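Local coordinates for kappa-carrageenase (Pseudoalteromonas carrageenovora, PDB 1DYP), which cleaves the beta-1,4 linkages of kappa-carrageenan internally, between D-galactose 4-sulfate and 3,6-anhydro-D-galactose, using the family 16 glycoside hydrolase domain present here, at residues A17-E22 and V265-K270; G106-P111 and F256-E261; P111-A116 and L229-R234; H154-I159 and D202-Y207; V197-D202 and K216-W221. The protein carries 1 engineered substitution. All coordinates share one frame; numbering follows the deposited sequence.

Contact 1 of 5, residues A17-E22 and V265-K270. With CD (cadmium ion), chain C.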
# COMPACT_ATOMS: atom_id res chain seq x y z
N ALA A 17 12.36 -14.39 4.65
CA ALA A 17 12.70 -14.52 3.24
C ALA A 17 11.54 -14.32 2.27
O ALA A 17 11.69 -13.67 1.24
CB ALA A 17 13.34 -15.89 3.00
N LYS A 18 10.38 -14.88 2.60
CA LYS A 18 9.21 -14.80 1.73
C LYS A 18 8.59 -13.41 1.59
O LYS A 18 7.74 -13.19 0.74
CB LYS A 18 8.15 -15.80 2.18
CG LYS A 18 8.62 -17.24 2.11
CD LYS A 18 7.48 -18.20 2.42
CE LYS A 18 7.96 -19.65 2.37
NZ LYS A 18 6.84 -20.61 2.61
N ARG A 19 9.00 -12.48 2.45
CA ARG A 19 8.47 -11.13 2.36
C ARG A 19 9.61 -10.12 2.32
O ARG A 19 9.47 -8.97 2.75
CB ARG A 19 7.52 -10.85 3.53
CG ARG A 19 6.17 -11.53 3.38
CD ARG A 19 5.26 -11.24 4.57
NE ARG A 19 5.73 -11.91 5.78
CZ ARG A 19 5.43 -11.54 7.02
NH1 ARG A 19 4.65 -10.49 7.23
NH2 ARG A 19 5.93 -12.21 8.04
N SER A 20 10.74 -10.57 1.78
CA SER A 20 11.93 -9.74 1.65
C SER A 20 12.52 -9.95 0.27
O SER A 20 12.55 -11.07 -0.24
CB SER A 20 12.96 -10.12 2.72
OG SER A 20 12.43 -9.94 4.02
N ASP A 21 13.00 -8.87 -0.35
CA ASP A 21 13.59 -8.97 -1.67
C ASP A 21 14.49 -7.76 -1.91
O ASP A 21 14.11 -6.64 -1.61
CB ASP A 21 12.49 -9.01 -2.74
CG ASP A 21 12.92 -9.71 -4.02
OD1 ASP A 21 14.07 -9.51 -4.46
OD2 ASP A 21 12.10 -10.45 -4.59
N GLU A 22 15.69 -8.01 -2.44
CA GLU A 22 16.62 -6.92 -2.74
C GLU A 22 16.43 -6.50 -4.20
O GLU A 22 17.08 -5.58 -4.69
CB GLU A 22 18.06 -7.37 -2.49
CG GLU A 22 18.37 -7.69 -1.04
CD GLU A 22 18.24 -6.48 -0.13
OE1 GLU A 22 18.90 -5.45 -0.41
OE2 GLU A 22 17.49 -6.56 0.86
N VAL A 265 12.94 -4.47 -0.09
CA VAL A 265 11.89 -4.58 0.91
C VAL A 265 12.43 -5.65 1.86
O VAL A 265 12.90 -6.70 1.43
CB VAL A 265 10.52 -5.01 0.31
CG1 VAL A 265 10.66 -6.30 -0.49
CG2 VAL A 265 9.50 -5.17 1.42
N ARG A 266 12.41 -5.34 3.15
CA ARG A 266 12.92 -6.27 4.16
C ARG A 266 11.92 -6.42 5.28
O ARG A 266 11.38 -5.44 5.78
CB ARG A 266 14.25 -5.75 4.71
CG ARG A 266 15.34 -5.70 3.66
CD ARG A 266 16.52 -4.84 4.09
NE ARG A 266 17.51 -4.75 3.02
CZ ARG A 266 18.55 -3.93 3.02
NH1 ARG A 266 18.75 -3.10 4.04
NH2 ARG A 266 19.40 -3.93 2.00
N THR A 267 11.66 -7.67 5.67
CA THR A 267 10.73 -7.96 6.74
C THR A 267 11.42 -8.85 7.77
O THR A 267 12.05 -9.85 7.41
CB THR A 267 9.48 -8.68 6.21
OG1 THR A 267 8.84 -7.85 5.24
CG2 THR A 267 8.51 -8.98 7.34
N TRP A 268 11.30 -8.47 9.04
CA TRP A 268 11.91 -9.21 10.14
C TRP A 268 10.90 -9.49 11.24
O TRP A 268 9.93 -8.76 11.42
CB TRP A 268 13.01 -8.38 10.80
CG TRP A 268 14.24 -8.12 10.01
CD1 TRP A 268 15.37 -8.89 9.98
CD2 TRP A 268 14.52 -6.95 9.25
NE1 TRP A 268 16.35 -8.25 9.25
CE2 TRP A 268 15.85 -7.06 8.79
CE3 TRP A 268 13.78 -5.81 8.92
CZ2 TRP A 268 16.46 -6.07 8.01
CZ3 TRP A 268 14.39 -4.82 8.15
CH2 TRP A 268 15.71 -4.96 7.70
N VAL A 269 11.15 -10.57 11.99
CA VAL A 269 10.32 -10.93 13.12
C VAL A 269 11.29 -11.07 14.29
O VAL A 269 12.29 -11.78 14.20
CB VAL A 269 9.57 -12.26 12.89
CG1 VAL A 269 8.92 -12.72 14.19
CG2 VAL A 269 8.50 -12.07 11.82
N LYS A 270 11.00 -10.36 15.38
CA LYS A 270 11.87 -10.37 16.55
C LYS A 270 11.87 -11.68 17.33
O LYS A 270 10.83 -12.31 17.50
CB LYS A 270 11.50 -9.23 17.49
CG LYS A 270 12.44 -9.07 18.67
CD LYS A 270 12.06 -7.88 19.54
CE LYS A 270 13.07 -7.66 20.65
NZ LYS A 270 12.70 -6.49 21.50
CD CD C . 18.23 -3.53 -4.66
O HOH W 1 15.53 -8.21 1.34
O HOH W 2 19.13 -3.74 -2.47
O HOH W 3 19.96 -4.97 -5.23
O HOH W 4 20.31 -2.17 -5.33
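Asp21 and Val265 form a single antiparallel bridge of the hydrogen-bonded kind, each backbone N reaching the other's O (Asp21 N to Val265 O 2.8 Å), which lays the loop 17-22, part of a cadmium site, beside the long last strand of the family 16 jelly roll. Toward Thr267, side chains continue the pairing. Ser20 OG accepts from Thr267 N at 2.9 Å and is also bonded to Gln16 O, so the hydroxyl bridges two parts of the backbone. Thr267 in turn gives its OG1 hydrogen to Arg19 O at 2.8 Å, approaching from above the carbonyl plane, 38° out of it. With CG2 of Thr267 anti to the backbone N, the methyl sits over the centre of the Arg19 guanidinium, 4.0 Å from CZ.

Across the bridge, Arg266 reaches Glu22 and takes it side-on: NE meets the syn lone pair of OE2 at 2.8 Å and NH2 meets OE1 at 2.9 Å, the two flat groups nearly coplanar at 25°. A bend in the glutamate (chi2 -64°) places CD for this grip. Each carboxylate oxygen also accepts from a water; that on OE1 is a ligand of the cadmium ion, which Glu22 O binds directly at 2.4 Å, as do Gly53 and Asp263.

Strand 13-15, which leads into the loop, pairs with strand 258-270, strand 98-105 pairs with residues 266 and 268, and Leu227 of strand 225-233 packs against Arg19, Val265 and Thr267.

Contact 2 of 5, residues G106-P111 and F256-E261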
# COMPACT_ATOMS: atom_id res chain seq x y z
N GLY A 106 9.77 7.88 -5.06
CA GLY A 106 8.46 8.14 -5.63
C GLY A 106 8.49 8.42 -7.12
O GLY A 106 9.55 8.63 -7.71
N ALA A 107 7.31 8.41 -7.74
CA ALA A 107 7.19 8.70 -9.17
C ALA A 107 7.40 10.20 -9.35
O ALA A 107 7.02 10.99 -8.49
CB ALA A 107 5.80 8.29 -9.67
N SER A 108 7.99 10.59 -10.47
CA SER A 108 8.27 12.00 -10.72
C SER A 108 7.01 12.85 -10.91
O SER A 108 6.97 14.01 -10.51
CB SER A 108 9.17 12.16 -11.94
OG SER A 108 8.51 11.77 -13.12
N THR A 109 5.99 12.26 -11.52
CA THR A 109 4.75 12.98 -11.77
C THR A 109 3.91 13.22 -10.52
O THR A 109 3.72 12.32 -9.70
CB THR A 109 3.91 12.23 -12.82
OG1 THR A 109 4.62 12.22 -14.06
CG2 THR A 109 2.54 12.89 -13.01
N PHE A 110 3.41 14.44 -10.38
CA PHE A 110 2.57 14.82 -9.25
C PHE A 110 1.80 16.09 -9.61
O PHE A 110 2.39 17.07 -10.06
CB PHE A 110 3.39 15.10 -7.99
CG PHE A 110 2.56 15.62 -6.85
CD1 PHE A 110 1.75 14.76 -6.11
CD2 PHE A 110 2.56 16.97 -6.53
CE1 PHE A 110 0.95 15.24 -5.08
CE2 PHE A 110 1.76 17.47 -5.50
CZ PHE A 110 0.95 16.60 -4.77
N PRO A 111 0.48 16.10 -9.38
CA PRO A 111 -0.31 15.00 -8.82
C PRO A 111 -0.76 14.00 -9.88
O PRO A 111 -0.68 14.26 -11.08
CB PRO A 111 -1.49 15.72 -8.18
CG PRO A 111 -1.73 16.84 -9.16
CD PRO A 111 -0.33 17.33 -9.47
N PHE A 256 2.94 10.64 -18.11
CA PHE A 256 2.95 9.18 -18.12
C PHE A 256 3.77 8.68 -19.31
O PHE A 256 3.81 9.33 -20.35
CB PHE A 256 1.52 8.62 -18.21
CG PHE A 256 0.68 8.95 -17.02
CD1 PHE A 256 0.00 10.16 -16.94
CD2 PHE A 256 0.61 8.07 -15.94
CE1 PHE A 256 -0.73 10.49 -15.80
CE2 PHE A 256 -0.12 8.39 -14.80
CZ PHE A 256 -0.79 9.60 -14.73
N PRO A 257 4.43 7.53 -19.15
CA PRO A 257 4.43 6.70 -17.95
C PRO A 257 5.24 7.32 -16.81
O PRO A 257 6.11 8.16 -17.04
CB PRO A 257 5.07 5.40 -18.43
CG PRO A 257 6.07 5.90 -19.43
CD PRO A 257 5.27 6.93 -20.21
N THR A 258 4.91 6.92 -15.59
CA THR A 258 5.62 7.41 -14.42
C THR A 258 5.76 6.18 -13.52
O THR A 258 4.86 5.35 -13.46
CB THR A 258 4.86 8.56 -13.73
OG1 THR A 258 5.71 9.18 -12.76
CG2 THR A 258 3.59 8.06 -13.06
N SER A 259 6.88 6.07 -12.82
CA SER A 259 7.11 4.90 -11.99
C SER A 259 7.79 5.16 -10.66
O SER A 259 8.58 6.09 -10.51
CB SER A 259 7.95 3.89 -12.77
OG SER A 259 9.16 4.49 -13.19
N MSE A 260 7.46 4.31 -9.69
CA MSE A 260 8.03 4.39 -8.37
C MSE A 260 9.08 3.28 -8.45
O MSE A 260 8.92 2.32 -9.22
CB MSE A 260 6.99 4.03 -7.31
CG MSE A 260 6.50 2.60 -7.40
SE MSE A 260 5.18 2.11 -6.07
CE MSE A 260 6.33 1.71 -4.58
N GLU A 261 10.15 3.41 -7.68
CA GLU A 261 11.19 2.40 -7.68
C GLU A 261 11.44 1.92 -6.26
O GLU A 261 11.43 2.71 -5.32
CB GLU A 261 12.49 2.95 -8.27
CG GLU A 261 12.34 3.53 -9.67
CD GLU A 261 13.68 3.80 -10.32
OE1 GLU A 261 14.58 4.32 -9.63
OE2 GLU A 261 13.84 3.50 -11.52
O HOH W 5 7.11 10.63 -15.20
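Thr258 OG1 receives a weak hydrogen bond from Thr109 N at 3.3 Å and lies 3.2 Å from a bound water hydrogen-bonded to it. The setting is the beta-sandwich, or jelly roll, of family 16: the loop leaving strand 98-105 runs back, nearly antiparallel, beside the beginning of the last strand. The same water is held by Ser108 OG at 2.8 Å and donates to Thr109 OG1 and Pro257 O, so it knits the loop to the residues leading into the strand. Thr109 OG1 has a further bond, to Gly255 O.

With OG1 of Thr258 anti to the backbone N (chi1 -168°), the hydroxyl faces the loop, where Ala107 CB packs on it at 3.2 Å. Ser259 O, itself a ligand of a cadmium ion, also approaches Ala107. Here no N-H takes part: Ala107 CA makes a CA-H...O contact with Ser259 O at 3.2 Å, with an angle at the hydrogen of 146°.

Contact 3 of 5, residues P111-A116 and L229-R234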
# COMPACT_ATOMS: atom_id res chain seq x y z
N PRO A 111 0.48 16.10 -9.38
CA PRO A 111 -0.31 15.00 -8.82
C PRO A 111 -0.76 14.00 -9.88
O PRO A 111 -0.68 14.26 -11.08
CB PRO A 111 -1.49 15.72 -8.18
CG PRO A 111 -1.73 16.84 -9.16
CD PRO A 111 -0.33 17.33 -9.47
N GLY A 112 -1.23 12.84 -9.42
CA GLY A 112 -1.72 11.84 -10.35
C GLY A 112 -1.53 10.40 -9.92
O GLY A 112 -2.33 9.54 -10.28
N VAL A 113 -0.47 10.12 -9.16
CA VAL A 113 -0.21 8.76 -8.71
C VAL A 113 0.27 8.71 -7.27
O VAL A 113 0.82 9.68 -6.74
CB VAL A 113 0.86 8.04 -9.58
CG1 VAL A 113 0.38 7.97 -11.02
CG2 VAL A 113 2.19 8.77 -9.49
N SER A 114 0.08 7.55 -6.64
CA SER A 114 0.48 7.35 -5.26
C SER A 114 1.24 6.06 -5.01
O SER A 114 0.65 4.97 -4.97
CB SER A 114 -0.74 7.39 -4.34
OG SER A 114 -0.37 7.13 -3.00
N PRO A 115 2.57 6.16 -4.86
CA PRO A 115 3.40 4.98 -4.59
C PRO A 115 2.96 4.51 -3.21
O PRO A 115 2.72 5.34 -2.32
CB PRO A 115 4.82 5.55 -4.56
CG PRO A 115 4.74 6.69 -5.52
CD PRO A 115 3.41 7.33 -5.19
N ALA A 116 2.84 3.21 -3.03
CA ALA A 116 2.39 2.69 -1.75
C ALA A 116 3.12 1.43 -1.32
O ALA A 116 3.47 0.58 -2.14
CB ALA A 116 0.89 2.40 -1.80
N LEU A 229 3.60 -3.75 -2.61
CA LEU A 229 4.22 -2.55 -3.15
C LEU A 229 3.38 -2.30 -4.40
O LEU A 229 3.21 -3.19 -5.23
CB LEU A 229 5.68 -2.82 -3.53
CG LEU A 229 6.63 -3.00 -2.34
CD1 LEU A 229 7.89 -3.75 -2.78
CD2 LEU A 229 6.98 -1.63 -1.77
N SER A 230 2.83 -1.10 -4.53
CA SER A 230 2.00 -0.81 -5.68
C SER A 230 1.86 0.67 -5.89
O SER A 230 2.13 1.46 -4.99
CB SER A 230 0.60 -1.42 -5.49
OG SER A 230 -0.05 -0.83 -4.38
N GLN A 231 1.45 1.06 -7.09
CA GLN A 231 1.25 2.47 -7.39
C GLN A 231 -0.18 2.66 -7.87
O GLN A 231 -0.60 2.07 -8.86
CB GLN A 231 2.25 2.94 -8.44
CG GLN A 231 2.15 4.42 -8.73
CD GLN A 231 3.40 4.97 -9.37
OE1 GLN A 231 4.38 5.26 -8.69
NE2 GLN A 231 3.38 5.11 -10.69
N GLY A 232 -0.92 3.49 -7.14
CA GLY A 232 -2.31 3.73 -7.51
C GLY A 232 -2.51 5.06 -8.21
O GLY A 232 -1.63 5.91 -8.21
N LEU A 233 -3.69 5.22 -8.79
CA LEU A 233 -4.05 6.44 -9.50
C LEU A 233 -4.75 7.39 -8.53
O LEU A 233 -5.45 6.94 -7.60
CB LEU A 233 -4.98 6.10 -10.67
CG LEU A 233 -5.12 7.12 -11.80
CD1 LEU A 233 -3.79 7.26 -12.56
CD2 LEU A 233 -6.22 6.65 -12.74
N ARG A 234 -4.58 8.69 -8.74
CA ARG A 234 -5.19 9.70 -7.87
C ARG A 234 -5.62 10.92 -8.68
O ARG A 234 -5.45 10.97 -9.90
CB ARG A 234 -4.18 10.15 -6.80
CG ARG A 234 -3.74 9.05 -5.84
CD ARG A 234 -4.89 8.61 -4.94
NE ARG A 234 -4.45 7.72 -3.86
CZ ARG A 234 -4.36 6.39 -3.97
NH1 ARG A 234 -4.69 5.79 -5.10
NH2 ARG A 234 -3.97 5.67 -2.92
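Arg234, a residue important for substrate recognition, begins its path across the partner strand with CB 4.0 Å from Gly112 O, the oxygen that accepts from its own backbone N. CG moves on to Ser114 CB at 3.7 Å. A bend at chi2 (-68°) then places CD, and the guanidinium lies with one face on Ser114 CB, 3.6 Å beneath the plane and offset toward the rim. NE, 3.8 Å from Ser114 CB, is bonded to Gln145 OE1. NH1 turns back to Leu233 O at 2.9 Å, that oxygen lying in the guanidinium plane, and passes close over Gly232, where no side chain stands in the way. NH2 passes near Ser114 OG, which is itself bonded to Leu143 O, and makes a long, weak ion pair with Glu142, the proton donor. Several groups thus fix the rotation of the arginine head beside the catalytic acid.

Beneath it the strands run antiparallel, with Ser114-Gly232 and Ala116-Ser230 as hydrogen-bonded pairs. On the face of Val113, Pro115 and Gln231, the glutamine lies beside Pro115, OE1 3.5 Å from Pro115 CG, while its NE2 bonds to Thr59 OG1.

That face packs on strands 54-70 and 258-270, whereas Ser230 and Arg234 touch Trp43 and Trp41. Strand 75-95 flanks strand 225-233 within this jelly-roll sheet, and Leu143 is hydrogen-bonded to the backbone of Pro115 on the opposite edge.

Contact 4 of 5, residues H154-I159 and D202-Y207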
# COMPACT_ATOMS: atom_id res chain seq x y z
N HIS A 154 0.51 7.56 6.52
CA HIS A 154 0.93 6.31 7.14
C HIS A 154 -0.33 5.92 7.88
O HIS A 154 -0.47 6.17 9.08
CB HIS A 154 2.11 6.62 8.07
CG HIS A 154 3.18 7.43 7.41
ND1 HIS A 154 4.21 6.86 6.69
CD2 HIS A 154 3.35 8.77 7.28
CE1 HIS A 154 4.96 7.81 6.15
NE2 HIS A 154 4.45 8.98 6.49
N ASP A 155 -1.25 5.34 7.13
CA ASP A 155 -2.57 4.99 7.64
C ASP A 155 -2.92 3.53 7.91
O ASP A 155 -2.12 2.60 7.72
CB ASP A 155 -3.62 5.54 6.67
CG ASP A 155 -3.51 7.04 6.50
OD1 ASP A 155 -3.05 7.70 7.45
OD2 ASP A 155 -3.89 7.55 5.42
N LEU A 156 -4.16 3.34 8.35
CA LEU A 156 -4.74 2.04 8.66
C LEU A 156 -6.17 1.99 8.14
O LEU A 156 -6.88 2.99 8.16
CB LEU A 156 -4.77 1.82 10.17
CG LEU A 156 -3.46 1.82 10.94
CD1 LEU A 156 -3.76 1.77 12.43
CD2 LEU A 156 -2.61 0.62 10.53
N HIS A 157 -6.57 0.82 7.66
CA HIS A 157 -7.93 0.60 7.17
C HIS A 157 -8.39 -0.72 7.77
O HIS A 157 -7.57 -1.61 8.00
CB HIS A 157 -7.97 0.47 5.64
CG HIS A 157 -7.59 1.72 4.91
ND1 HIS A 157 -6.30 2.19 4.85
CD2 HIS A 157 -8.34 2.58 4.18
CE1 HIS A 157 -6.26 3.28 4.11
NE2 HIS A 157 -7.49 3.54 3.69
N ASN A 158 -9.68 -0.85 8.03
CA ASN A 158 -10.19 -2.09 8.60
C ASN A 158 -11.70 -2.14 8.58
O ASN A 158 -12.38 -1.14 8.36
CB ASN A 158 -9.74 -2.24 10.06
CG ASN A 158 -10.29 -1.15 10.96
OD1 ASN A 158 -9.82 -0.02 10.93
ND2 ASN A 158 -11.29 -1.49 11.77
N ILE A 159 -12.22 -3.35 8.79
CA ILE A 159 -13.65 -3.59 8.88
C ILE A 159 -13.82 -4.31 10.21
O ILE A 159 -13.23 -5.37 10.43
CB ILE A 159 -14.18 -4.50 7.77
CG1 ILE A 159 -14.07 -3.81 6.42
CG2 ILE A 159 -15.64 -4.86 8.07
CD1 ILE A 159 -14.49 -4.70 5.25
N ASP A 202 0.32 -5.12 20.18
CA ASP A 202 -0.17 -3.95 20.91
C ASP A 202 0.01 -2.59 20.24
O ASP A 202 -0.79 -1.68 20.46
CB ASP A 202 0.48 -3.89 22.29
CG ASP A 202 0.27 -5.15 23.09
OD1 ASP A 202 -0.89 -5.60 23.20
OD2 ASP A 202 1.27 -5.70 23.61
N LYS A 203 1.06 -2.44 19.44
CA LYS A 203 1.34 -1.16 18.81
C LYS A 203 1.79 -1.24 17.36
O LYS A 203 2.30 -2.27 16.91
CB LYS A 203 2.43 -0.42 19.59
CG LYS A 203 2.18 -0.27 21.07
CD LYS A 203 1.20 0.85 21.37
CE LYS A 203 0.98 0.96 22.87
NZ LYS A 203 0.11 2.10 23.23
N ILE A 204 1.61 -0.14 16.64
CA ILE A 204 2.05 -0.02 15.26
C ILE A 204 2.80 1.31 15.24
O ILE A 204 2.25 2.35 15.60
CB ILE A 204 0.85 0.03 14.29
CG1 ILE A 204 -0.02 -1.21 14.49
CG2 ILE A 204 1.36 0.07 12.84
CD1 ILE A 204 -1.30 -1.20 13.69
N THR A 205 4.06 1.26 14.84
CA THR A 205 4.91 2.45 14.80
C THR A 205 5.50 2.62 13.40
O THR A 205 6.12 1.70 12.87
CB THR A 205 6.05 2.33 15.82
OG1 THR A 205 5.50 2.07 17.11
CG2 THR A 205 6.88 3.61 15.86
N TRP A 206 5.30 3.80 12.83
CA TRP A 206 5.78 4.10 11.48
C TRP A 206 7.06 4.91 11.49
O TRP A 206 7.26 5.78 12.34
CB TRP A 206 4.72 4.87 10.70
CG TRP A 206 3.50 4.09 10.29
CD1 TRP A 206 3.21 3.63 9.04
CD2 TRP A 206 2.34 3.81 11.10
NE1 TRP A 206 1.95 3.09 9.01
CE2 TRP A 206 1.39 3.19 10.26
CE3 TRP A 206 2.01 4.02 12.45
CZ2 TRP A 206 0.13 2.78 10.72
CZ3 TRP A 206 0.75 3.62 12.91
CH2 TRP A 206 -0.17 3.01 12.04
N TYR A 207 7.92 4.65 10.50
CA TYR A 207 9.20 5.34 10.38
C TYR A 207 9.47 5.84 8.97
O TYR A 207 9.05 5.23 7.99
CB TYR A 207 10.35 4.41 10.75
CG TYR A 207 10.28 3.78 12.12
CD1 TYR A 207 9.40 2.73 12.38
CD2 TYR A 207 11.10 4.24 13.15
CE1 TYR A 207 9.35 2.14 13.65
CE2 TYR A 207 11.05 3.66 14.42
CZ TYR A 207 10.17 2.61 14.66
OH TYR A 207 10.13 2.03 15.91
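His154 and Trp206 pass one another in opposing directions, the CB of the histidine riding over the face of the indole. This is packing between the two sheets of the family 16 beta-sandwich: strands 151-162 and 203-208 make no hydrogen bonds across the contact and meet through side chains. Trp206 CG is anti to the carbonyl carbon (chi1 -71°), which puts the root of the indole against His154 CB. That CB stands 3.6 Å from the centroid of the five-membered ring, 23° off its normal, a CH-pi contact whose shortest distance is 3.3 Å, from His154 CB to Trp206 CD1. The imidazole itself is oblique to the indole, the planes at 66°. His154 O lies over the same face, nearer the rim, while Ile204 CG2 lies 3.4 Å from the opposite face, toward the rim, so both faces are contacted.

Polar partners fix both rings: Trp206 NE1 bonds to the backbone O of Asp139, an active-site residue, and His154 ND1 and NE2 bond to Val140 O and Ser152 OG. The indole therefore joins the interior packing to the backbone of the catalytic strand, a second-shell position.

The far edge of the six-membered ring is met in its plane by Leu156 CG, with CD2 of the same leucine 3.5 Å from Trp206 CZ2, and Asp155 O lies beside the same edge. From there Leu156 reaches on to Ile204, tip to tip, Leu156 CD2 3.9 Å from Ile204 CD1.

Contact 5 of 5, residues V197-D202 and K216-W221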
# COMPACT_ATOMS: atom_id res chain seq x y z
N VAL A 197 7.66 0.16 9.26
CA VAL A 197 6.64 0.08 10.28
C VAL A 197 6.95 -1.12 11.17
O VAL A 197 7.38 -2.17 10.70
CB VAL A 197 5.22 -0.08 9.67
CG1 VAL A 197 5.06 -1.44 9.03
CG2 VAL A 197 4.17 0.14 10.76
N ASN A 198 6.77 -0.93 12.47
CA ASN A 198 6.98 -2.01 13.40
C ASN A 198 5.60 -2.38 13.89
O ASN A 198 4.88 -1.54 14.44
CB ASN A 198 7.86 -1.58 14.57
CG ASN A 198 8.22 -2.74 15.47
OD1 ASN A 198 8.44 -3.85 14.99
ND2 ASN A 198 8.29 -2.49 16.77
N VAL A 199 5.22 -3.64 13.68
CA VAL A 199 3.91 -4.11 14.09
C VAL A 199 4.03 -5.15 15.20
O VAL A 199 4.74 -6.14 15.06
CB VAL A 199 3.18 -4.77 12.89
CG1 VAL A 199 1.76 -5.13 13.28
CG2 VAL A 199 3.18 -3.82 11.70
N THR A 200 3.34 -4.89 16.31
CA THR A 200 3.31 -5.82 17.43
C THR A 200 1.83 -6.03 17.73
O THR A 200 0.98 -5.35 17.15
CB THR A 200 3.99 -5.25 18.70
OG1 THR A 200 3.14 -4.28 19.31
CG2 THR A 200 5.33 -4.61 18.34
N LYS A 201 1.50 -6.96 18.61
CA LYS A 201 0.09 -7.18 18.91
C LYS A 201 -0.52 -5.97 19.61
O LYS A 201 -1.74 -5.81 19.60
CB LYS A 201 -0.09 -8.42 19.78
CG LYS A 201 0.71 -8.42 21.07
CD LYS A 201 0.29 -9.57 21.96
CE LYS A 201 0.18 -10.88 21.19
NZ LYS A 201 1.46 -11.29 20.54
N ASP A 202 0.32 -5.12 20.18
CA ASP A 202 -0.17 -3.95 20.91
C ASP A 202 0.01 -2.59 20.24
O ASP A 202 -0.79 -1.68 20.46
CB ASP A 202 0.48 -3.89 22.29
CG ASP A 202 0.27 -5.15 23.09
OD1 ASP A 202 -0.89 -5.60 23.20
OD2 ASP A 202 1.27 -5.70 23.61
N LYS A 216 0.07 4.06 16.61
CA LYS A 216 -1.32 3.79 16.92
C LYS A 216 -1.37 2.50 17.72
O LYS A 216 -0.42 1.71 17.70
CB LYS A 216 -2.14 3.57 15.65
CG LYS A 216 -2.17 4.74 14.68
CD LYS A 216 -2.91 5.93 15.25
CE LYS A 216 -3.05 7.02 14.21
NZ LYS A 216 -3.55 8.30 14.78
N ASP A 217 -2.46 2.28 18.43
CA ASP A 217 -2.61 1.04 19.16
C ASP A 217 -3.11 0.03 18.15
O ASP A 217 -3.91 0.37 17.27
CB ASP A 217 -3.60 1.20 20.30
CG ASP A 217 -3.01 1.97 21.46
OD1 ASP A 217 -2.07 1.45 22.08
OD2 ASP A 217 -3.49 3.09 21.74
N ASN A 218 -2.62 -1.20 18.23
CA ASN A 218 -3.05 -2.21 17.28
C ASN A 218 -4.36 -2.80 17.75
O ASN A 218 -4.39 -3.84 18.41
CB ASN A 218 -2.01 -3.31 17.14
CG ASN A 218 -2.34 -4.26 16.01
OD1 ASN A 218 -3.47 -4.26 15.52
ND2 ASN A 218 -1.37 -5.07 15.59
N LEU A 219 -5.45 -2.13 17.39
CA LEU A 219 -6.78 -2.56 17.77
C LEU A 219 -7.38 -3.57 16.81
O LEU A 219 -7.98 -4.56 17.24
CB LEU A 219 -7.72 -1.36 17.84
CG LEU A 219 -7.31 -0.18 18.73
CD1 LEU A 219 -8.28 0.97 18.51
CD2 LEU A 219 -7.30 -0.61 20.18
N TYR A 220 -7.19 -3.33 15.52
CA TYR A 220 -7.79 -4.18 14.50
C TYR A 220 -6.85 -4.68 13.41
O TYR A 220 -7.29 -4.94 12.29
CB TYR A 220 -8.93 -3.41 13.83
CG TYR A 220 -9.81 -2.66 14.80
CD1 TYR A 220 -10.54 -3.33 15.77
CD2 TYR A 220 -9.90 -1.26 14.76
CE1 TYR A 220 -11.34 -2.65 16.67
CE2 TYR A 220 -10.70 -0.57 15.66
CZ TYR A 220 -11.42 -1.27 16.61
OH TYR A 220 -12.23 -0.60 17.50
N TRP A 221 -5.57 -4.83 13.72
CA TRP A 221 -4.62 -5.27 12.71
C TRP A 221 -3.81 -6.49 13.13
O TRP A 221 -2.58 -6.46 13.19
CB TRP A 221 -3.73 -4.08 12.34
CG TRP A 221 -4.57 -2.95 11.81
CD1 TRP A 221 -5.05 -2.82 10.53
CD2 TRP A 221 -5.19 -1.91 12.58
NE1 TRP A 221 -5.94 -1.78 10.46
CE2 TRP A 221 -6.05 -1.20 11.70
CE3 TRP A 221 -5.12 -1.52 13.92
CZ2 TRP A 221 -6.82 -0.12 12.13
CZ3 TRP A 221 -5.89 -0.44 14.34
CH2 TRP A 221 -6.73 0.25 13.45
O HOH W 6 -2.52 -1.49 22.51
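Asn218 makes both direct hydrogen bonds to the turn at 200-202. Its CG is anti to the backbone N (chi1 -172°), and ND2 donates to Thr200 O at 2.8 Å, nearly in the amide plane, and to Trp221 O at 3.0 Å. OD1 accepts from Trp221 N at 2.8 Å in an Asx motif, so the whole amide is used. The backbone adds Asn218 N to Asp202 O, 2.9 Å, with the donor 63° above the carbonyl plane.

Within the turn itself, Thr200 OG1 accepts from Asp202 N in an ST turn and bonds to Lys203 N as well. A water bridges Asp202 O and Asp217 OD1, donating to both; Asp217 also has a salt bridge with Lys203. Van der Waals contact is slight: Val199 CG1 lies 3.9 Å from Asn218 ND2.

The two segments flank strand 203-208, which pairs with strand 193-199 and with strand 211-217. Asn218 and Trp221 both touch Ile204 on it, and Trp221 continues inward to Leu156 and Ile138 of the facing strands.

Overall arrangement
From the N terminus, the loop at 17-22 waits for the last strand: contact 1 closes nearly the whole chain, and every other contact nests within it. Contact 2 closes the next loop, from 106-111 to the start of that same strand, and encloses contact 3, with which it shares Pro111 and touches through Met260 and Gln231. Inside contact 3 lie contacts 4 and 5, which cross, their segments alternating along the chain, and which share Asp202. Contact 3 builds one sheet of the sandwich, contact 4 spans the interior between sheets, contact 5 ties the strands around 203-208, and strand 258-270 links contacts 1 and 2.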